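Local coordinates for protein ABC-type phosphate transport system, periplasmic component (Lactobacillus brevis, PDB 4ECF) that probably binds phosphate outside the membrane as the solute-binding component of an ABC transporter that imports it into the cell, at residues A[135-140]-A[170-175]; A[192-197]-A[241-246]. All blocks are in the same frame, centred on the assembly; numbering follows the deposited sequence.

Interaction 1 of 2, residues A[135-140]-A[170-175]; sequences ATFEQF and ISYVAF. With EDO (1,2-ethanediol), chain L.
Phe-137 sets CG anti to its own backbone nitrogen (chi1 -178°), while Tyr-172 holds CG between its nitrogen and carbonyl carbon (chi1 40°), and with these torsions the two rings come to lie face against face. They form an offset stack, centroids 4.6 Å apart and planes tilted by 19°. Because of the offset, Tyr-172 CB rather than its ring centre lies over the middle of the phenylalanine, a CH-pi contact 3.9 Å from the ring centroid. Tyr-172 CD2 comes within 3.5 Å of Phe-137 CD2, above the same face but nearer the rim. Phenylalanine suits this buried place because its ring has no polar atom to satisfy; tyrosine suits its own because OH is hydrogen-bonded to Asn-126 ND2 and Arg-127 N, which fixes the far end of the ring. Were Phe-137 replaced by alanine, the tyrosine ring would probably lose its stacking partner, and a gap would be likely beside that face. Phe-137 also meets Phe-105 edge-to-face and touches Leu-101, both of helix 98-105. Strand 169-174, carrying Tyr-172, runs between strands 73-87 and 123-127, so the stack seats helix 132-140 on the mixed sheet of this periplasmic-binding-protein fold.

Interaction 2 of 2, residues A[192-197]-A[241-246]; sequences PTEVNV and GYLSPD
Leu-243 packs against Glu-194 and Val-197, joining the first turn of helix 194-198 to the loop that follows helix 230-239 in this periplasmic-binding-protein fold. Thr-193 is the N-cap of the short helix: its OG1 accepts from Asn-196 N at 3.2 Å, a role suited to a small hydroxyl residue. The opposing loop leaves its helix through a Schellman motif at Gly-241, whose positive phi (103°) would press a CB against the preceding carbonyl oxygen. Two residues on, Leu-243 buries the most surface here, and its branched end suits a place where two side chains must be met at once. Glu-194 contributes its aliphatic part: with CG anti to the backbone nitrogen (chi1 165°), that methylene lies 3.9 Å from Leu-243 CG. The glutamate is exposed to solvent, and its carboxylate is turned to other use, OE2 being hydrogen-bonded to Gln-247 NE2. Val-197, one turn further along, is buried, and its side chain, all carbon, suits that place; beyond the leucine it touches Val-80, Trp-205 and Phe-175. The backbone of Leu-243 is hydrogen-bonded to Val-80 of strand 73-87, the residue that Val-197 also touches. Leu-243 CD2 touches both helix residues, lying 3.8 Å from Val-197 CG1. The same methyl, Leu-243 CD2, is 3.6 Å from Glu-194 O.

In the fold
From the N terminus, strand 73-87 is laid down before either contact. Interaction 1 then closes a loop of 29 residues, which includes strand 151-153 and helix 156-165, and brings strand 169-174 back to helix 132-140. Only afterwards does interaction 2 open; its 43 intervening residues include strand 205-213 and helices 218-228 and 230-239. The loops therefore follow in series, neither nesting nor crossing. Their centres are 15 Å apart, yet they touch through Phe-175, just past the strand of interaction 1: its CE2 lies 3.7 Å from Val-197 CG2. Strand 73-87 is common to both: it pairs with strand 169-174 and meets both segments of interaction 2.

Interaction 1 of 2, residues A[135-140]-A[170-175]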
loop_
_atom_site.group_PDB
_atom_site.type_symbol
_atom_site.label_atom_id
_atom_site.label_comp_id
_atom_site.label_asym_id
_atom_site.label_seq_id
_atom_site.Cartn_x
_atom_site.Cartn_y
_atom_site.Cartn_z
ATOM N N ALA A 135 -7.683 3.906 -1.370
ATOM C CA ALA A 135 -7.886 4.586 -2.644
ATOM C C ALA A 135 -7.569 3.689 -3.825
ATOM O O ALA A 135 -8.289 3.643 -4.813
ATOM C CB ALA A 135 -7.082 5.880 -2.689
ATOM N N THR A 136 -6.462 2.954 -3.707
ATOM C CA THR A 136 -5.996 2.085 -4.798
ATOM C C THR A 136 -6.948 0.930 -4.985
ATOM O O THR A 136 -7.304 0.561 -6.116
ATOM C CB THR A 136 -4.542 1.603 -4.525
ATOM O OG1 THR A 136 -3.696 2.756 -4.429
ATOM C CG2 THR A 136 -4.066 0.765 -5.691
ATOM N N PHE A 137 -7.451 0.414 -3.867
ATOM C CA PHE A 137 -8.340 -0.741 -3.879
ATOM C C PHE A 137 -9.692 -0.350 -4.510
ATOM O O PHE A 137 -10.214 -1.052 -5.400
ATOM C CB PHE A 137 -8.513 -1.311 -2.465
ATOM C CG PHE A 137 -9.393 -2.539 -2.415
ATOM C CD1 PHE A 137 -8.925 -3.751 -2.887
ATOM C CD2 PHE A 137 -10.697 -2.482 -1.898
ATOM C CE1 PHE A 137 -9.706 -4.905 -2.819
ATOM C CE2 PHE A 137 -11.491 -3.633 -1.856
ATOM C CZ PHE A 137 -10.993 -4.834 -2.302
ATOM N N GLU A 138 -10.206 0.815 -4.131
ATOM C CA GLU A 138 -11.495 1.280 -4.717
ATOM C C GLU A 138 -11.377 1.519 -6.220
ATOM O O GLU A 138 -12.249 1.111 -6.994
ATOM C CB GLU A 138 -12.047 2.502 -3.929
ATOM C CG GLU A 138 -12.406 2.103 -2.472
ATOM C CD GLU A 138 -13.246 3.088 -1.650
ATOM O OE1 GLU A 138 -13.230 4.291 -1.956
ATOM O OE2 GLU A 138 -13.879 2.657 -0.648
ATOM N N GLN A 139 -10.273 2.163 -6.639
ATOM C CA GLN A 139 -10.104 2.484 -8.026
ATOM C C GLN A 139 -9.859 1.224 -8.894
ATOM O O GLN A 139 -10.489 1.059 -9.930
ATOM C CB GLN A 139 -8.991 3.505 -8.208
ATOM C CG GLN A 139 -8.710 3.829 -9.668
ATOM C CD GLN A 139 -7.874 5.097 -9.838
ATOM O OE1 GLN A 139 -7.274 5.606 -8.873
ATOM N NE2 GLN A 139 -7.848 5.622 -11.065
ATOM N N PHE A 140 -8.910 0.370 -8.489
ATOM C CA PHE A 140 -8.455 -0.711 -9.349
ATOM C C PHE A 140 -8.997 -2.094 -9.020
ATOM O O PHE A 140 -8.915 -3.019 -9.856
ATOM C CB PHE A 140 -6.910 -0.707 -9.388
ATOM C CG PHE A 140 -6.336 0.568 -9.934
ATOM C CD1 PHE A 140 -6.416 0.832 -11.287
ATOM C CD2 PHE A 140 -5.735 1.502 -9.107
ATOM C CE1 PHE A 140 -5.939 2.018 -11.803
ATOM C CE2 PHE A 140 -5.256 2.703 -9.613
ATOM C CZ PHE A 140 -5.359 2.956 -10.961
ATOM N N ILE A 170 -13.573 -9.622 5.711
ATOM C CA ILE A 170 -12.780 -9.292 4.551
ATOM C C ILE A 170 -12.248 -7.859 4.624
ATOM O O ILE A 170 -12.924 -6.961 5.037
ATOM C CB ILE A 170 -13.590 -9.543 3.256
ATOM C CG1 ILE A 170 -12.753 -9.244 2.027
ATOM C CG2 ILE A 170 -14.915 -8.738 3.262
ATOM C CD1 ILE A 170 -13.377 -9.678 0.695
ATOM N N SER A 171 -11.018 -7.677 4.155
ATOM C CA SER A 171 -10.398 -6.352 4.024
ATOM C C SER A 171 -9.388 -6.402 2.882
ATOM O O SER A 171 -9.455 -7.269 2.001
ATOM C CB SER A 171 -9.746 -5.881 5.315
ATOM O OG SER A 171 -9.502 -4.478 5.272
ATOM N N TYR A 172 -8.516 -5.425 2.891
ATOM C CA TYR A 172 -7.484 -5.304 1.854
ATOM C C TYR A 172 -6.200 -4.840 2.506
ATOM O O TYR A 172 -6.235 -4.012 3.416
ATOM C CB TYR A 172 -7.973 -4.346 0.765
ATOM C CG TYR A 172 -8.694 -3.160 1.285
ATOM C CD1 TYR A 172 -8.014 -2.051 1.727
ATOM C CD2 TYR A 172 -10.091 -3.173 1.462
ATOM C CE1 TYR A 172 -8.674 -0.949 2.243
ATOM C CE2 TYR A 172 -10.764 -2.083 1.966
ATOM C CZ TYR A 172 -10.049 -0.953 2.372
ATOM O OH TYR A 172 -10.723 0.140 2.887
ATOM N N VAL A 173 -5.051 -5.308 1.984
ATOM C CA VAL A 173 -3.768 -4.985 2.543
ATOM C C VAL A 173 -2.676 -5.157 1.508
ATOM O O VAL A 173 -2.803 -5.937 0.551
ATOM C CB VAL A 173 -3.451 -5.838 3.804
ATOM C CG1 VAL A 173 -3.005 -7.267 3.441
ATOM C CG2 VAL A 173 -2.546 -5.079 4.749
ATOM N N ALA A 174 -1.640 -4.365 1.686
ATOM C CA ALA A 174 -0.423 -4.484 0.846
ATOM C C ALA A 174 0.160 -5.911 0.927
ATOM O O ALA A 174 0.144 -6.534 1.969
ATOM C CB ALA A 174 0.610 -3.440 1.298
ATOM N N PHE A 175 0.741 -6.406 -0.184
ATOM C CA PHE A 175 1.291 -7.758 -0.263
ATOM C C PHE A 175 2.235 -8.204 0.902
ATOM O O PHE A 175 2.096 -9.325 1.433
ATOM C CB PHE A 175 2.076 -7.929 -1.587
ATOM C CG PHE A 175 1.239 -8.166 -2.834
ATOM C CD1 PHE A 175 -0.139 -7.992 -2.886
ATOM C CD2 PHE A 175 1.883 -8.480 -4.019
ATOM C CE1 PHE A 175 -0.837 -8.199 -4.068
ATOM C CE2 PHE A 175 1.172 -8.704 -5.198
ATOM C CZ PHE A 175 -0.169 -8.538 -5.219
HETATM C C1 EDO L . -11.929 -3.382 -11.311
HETATM O O1 EDO L . -11.571 -2.024 -10.941
HETATM C C2 EDO L . -11.984 -3.552 -12.834
HETATM O O2 EDO L . -13.327 -3.686 -13.339
#

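Interaction 2 of 2, residues A[192-197]-A[241-246]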
loop_
_atom_site.group_PDB
_atom_site.type_symbol
_atom_site.label_atom_id
_atom_site.label_comp_id
_atom_site.label_asym_id
_atom_site.label_seq_id
_atom_site.Cartn_x
_atom_site.Cartn_y
_atom_site.Cartn_z
ATOM N N PRO A 192 -2.557 -12.987 -6.584
ATOM C CA PRO A 192 -1.840 -11.762 -6.177
ATOM C C PRO A 192 -0.349 -12.100 -6.027
ATOM O O PRO A 192 0.132 -12.280 -4.917
ATOM C CB PRO A 192 -2.473 -11.402 -4.842
ATOM C CG PRO A 192 -3.038 -12.695 -4.292
ATOM C CD PRO A 192 -3.409 -13.525 -5.514
ATOM N N THR A 193 0.334 -12.153 -7.168
ATOM C CA THR A 193 1.755 -12.466 -7.258
ATOM C C THR A 193 2.533 -11.273 -7.860
ATOM O O THR A 193 1.966 -10.425 -8.582
ATOM C CB THR A 193 1.982 -13.706 -8.123
ATOM O OG1 THR A 193 1.626 -13.454 -9.490
ATOM C CG2 THR A 193 1.227 -14.921 -7.592
ATOM N N GLU A 194 3.844 -11.278 -7.625
ATOM C CA GLU A 194 4.739 -10.275 -8.195
ATOM C C GLU A 194 4.667 -10.279 -9.711
ATOM O O GLU A 194 4.500 -9.245 -10.324
ATOM C CB GLU A 194 6.193 -10.583 -7.766
ATOM C CG GLU A 194 7.246 -9.825 -8.590
ATOM C CD GLU A 194 8.681 -10.275 -8.350
ATOM O OE1 GLU A 194 9.045 -11.413 -8.757
ATOM O OE2 GLU A 194 9.452 -9.457 -7.799
ATOM N N VAL A 195 4.746 -11.456 -10.334
ATOM C CA VAL A 195 4.739 -11.526 -11.791
ATOM C C VAL A 195 3.467 -10.934 -12.347
ATOM O O VAL A 195 3.470 -10.198 -13.338
ATOM C CB VAL A 195 5.005 -12.967 -12.329
ATOM C CG1 VAL A 195 3.941 -13.954 -11.874
ATOM C CG2 VAL A 195 5.162 -12.967 -13.841
ATOM N N ASN A 196 2.340 -11.234 -11.694
ATOM C CA ASN A 196 1.086 -10.709 -12.212
ATOM C C ASN A 196 0.987 -9.172 -12.074
ATOM O O ASN A 196 0.282 -8.529 -12.829
ATOM C CB ASN A 196 -0.087 -11.410 -11.539
ATOM C CG ASN A 196 -0.313 -12.844 -12.064
ATOM O OD1 ASN A 196 0.129 -13.198 -13.163
ATOM N ND2 ASN A 196 -1.020 -13.647 -11.286
ATOM N N VAL A 197 1.638 -8.579 -11.069
ATOM C CA VAL A 197 1.655 -7.108 -10.966
ATOM C C VAL A 197 2.508 -6.547 -12.120
ATOM O O VAL A 197 2.113 -5.574 -12.776
ATOM C CB VAL A 197 2.237 -6.663 -9.602
ATOM C CG1 VAL A 197 2.500 -5.153 -9.613
ATOM C CG2 VAL A 197 1.307 -7.014 -8.442
ATOM N N GLY A 241 8.714 -7.863 -0.363
ATOM C CA GLY A 241 7.470 -8.073 -1.061
ATOM C C GLY A 241 7.097 -7.045 -2.101
ATOM O O GLY A 241 6.112 -7.231 -2.796
ATOM N N TYR A 242 7.907 -5.994 -2.247
ATOM C CA TYR A 242 7.650 -4.961 -3.217
ATOM C C TYR A 242 8.307 -5.318 -4.540
ATOM O O TYR A 242 9.145 -6.239 -4.609
ATOM C CB TYR A 242 8.271 -3.631 -2.738
ATOM C CG TYR A 242 7.802 -3.151 -1.394
ATOM C CD1 TYR A 242 8.414 -3.588 -0.222
ATOM C CD2 TYR A 242 6.765 -2.242 -1.286
ATOM C CE1 TYR A 242 8.004 -3.153 1.017
ATOM C CE2 TYR A 242 6.357 -1.791 -0.055
ATOM C CZ TYR A 242 6.979 -2.221 1.102
ATOM O OH TYR A 242 6.604 -1.790 2.339
ATOM N N LEU A 243 7.956 -4.568 -5.572
ATOM C CA LEU A 243 8.617 -4.640 -6.868
ATOM C C LEU A 243 9.499 -3.416 -7.029
ATOM O O LEU A 243 9.120 -2.290 -6.697
ATOM C CB LEU A 243 7.588 -4.718 -8.010
ATOM C CG LEU A 243 6.795 -6.003 -8.122
ATOM C CD1 LEU A 243 5.682 -6.090 -7.098
ATOM C CD2 LEU A 243 6.176 -6.139 -9.481
ATOM N N SER A 244 10.744 -3.629 -7.491
ATOM C CA SER A 244 11.549 -2.524 -7.969
ATOM C C SER A 244 10.883 -2.012 -9.245
ATOM O O SER A 244 10.441 -2.809 -10.062
ATOM C CB SER A 244 12.980 -2.972 -8.279
ATOM O OG SER A 244 13.648 -1.896 -8.902
ATOM N N PRO A 245 10.826 -0.687 -9.454
ATOM C CA PRO A 245 10.144 -0.210 -10.668
ATOM C C PRO A 245 10.677 -0.750 -12.004
ATOM O O PRO A 245 9.894 -0.933 -12.925
ATOM C CB PRO A 245 10.282 1.328 -10.539
ATOM C CG PRO A 245 10.318 1.541 -9.063
ATOM C CD PRO A 245 11.249 0.460 -8.617
ATOM N N ASP A 246 11.968 -1.070 -12.089
ATOM C CA ASP A 246 12.541 -1.679 -13.291
ATOM C C ASP A 246 12.015 -3.088 -13.613
ATOM O O ASP A 246 12.273 -3.580 -14.691
ATOM C CB ASP A 246 14.053 -1.827 -13.121
ATOM C CG ASP A 246 14.397 -2.850 -12.049
ATOM O OD1 ASP A 246 14.325 -2.482 -10.861
ATOM O OD2 ASP A 246 14.714 -4.019 -12.378
#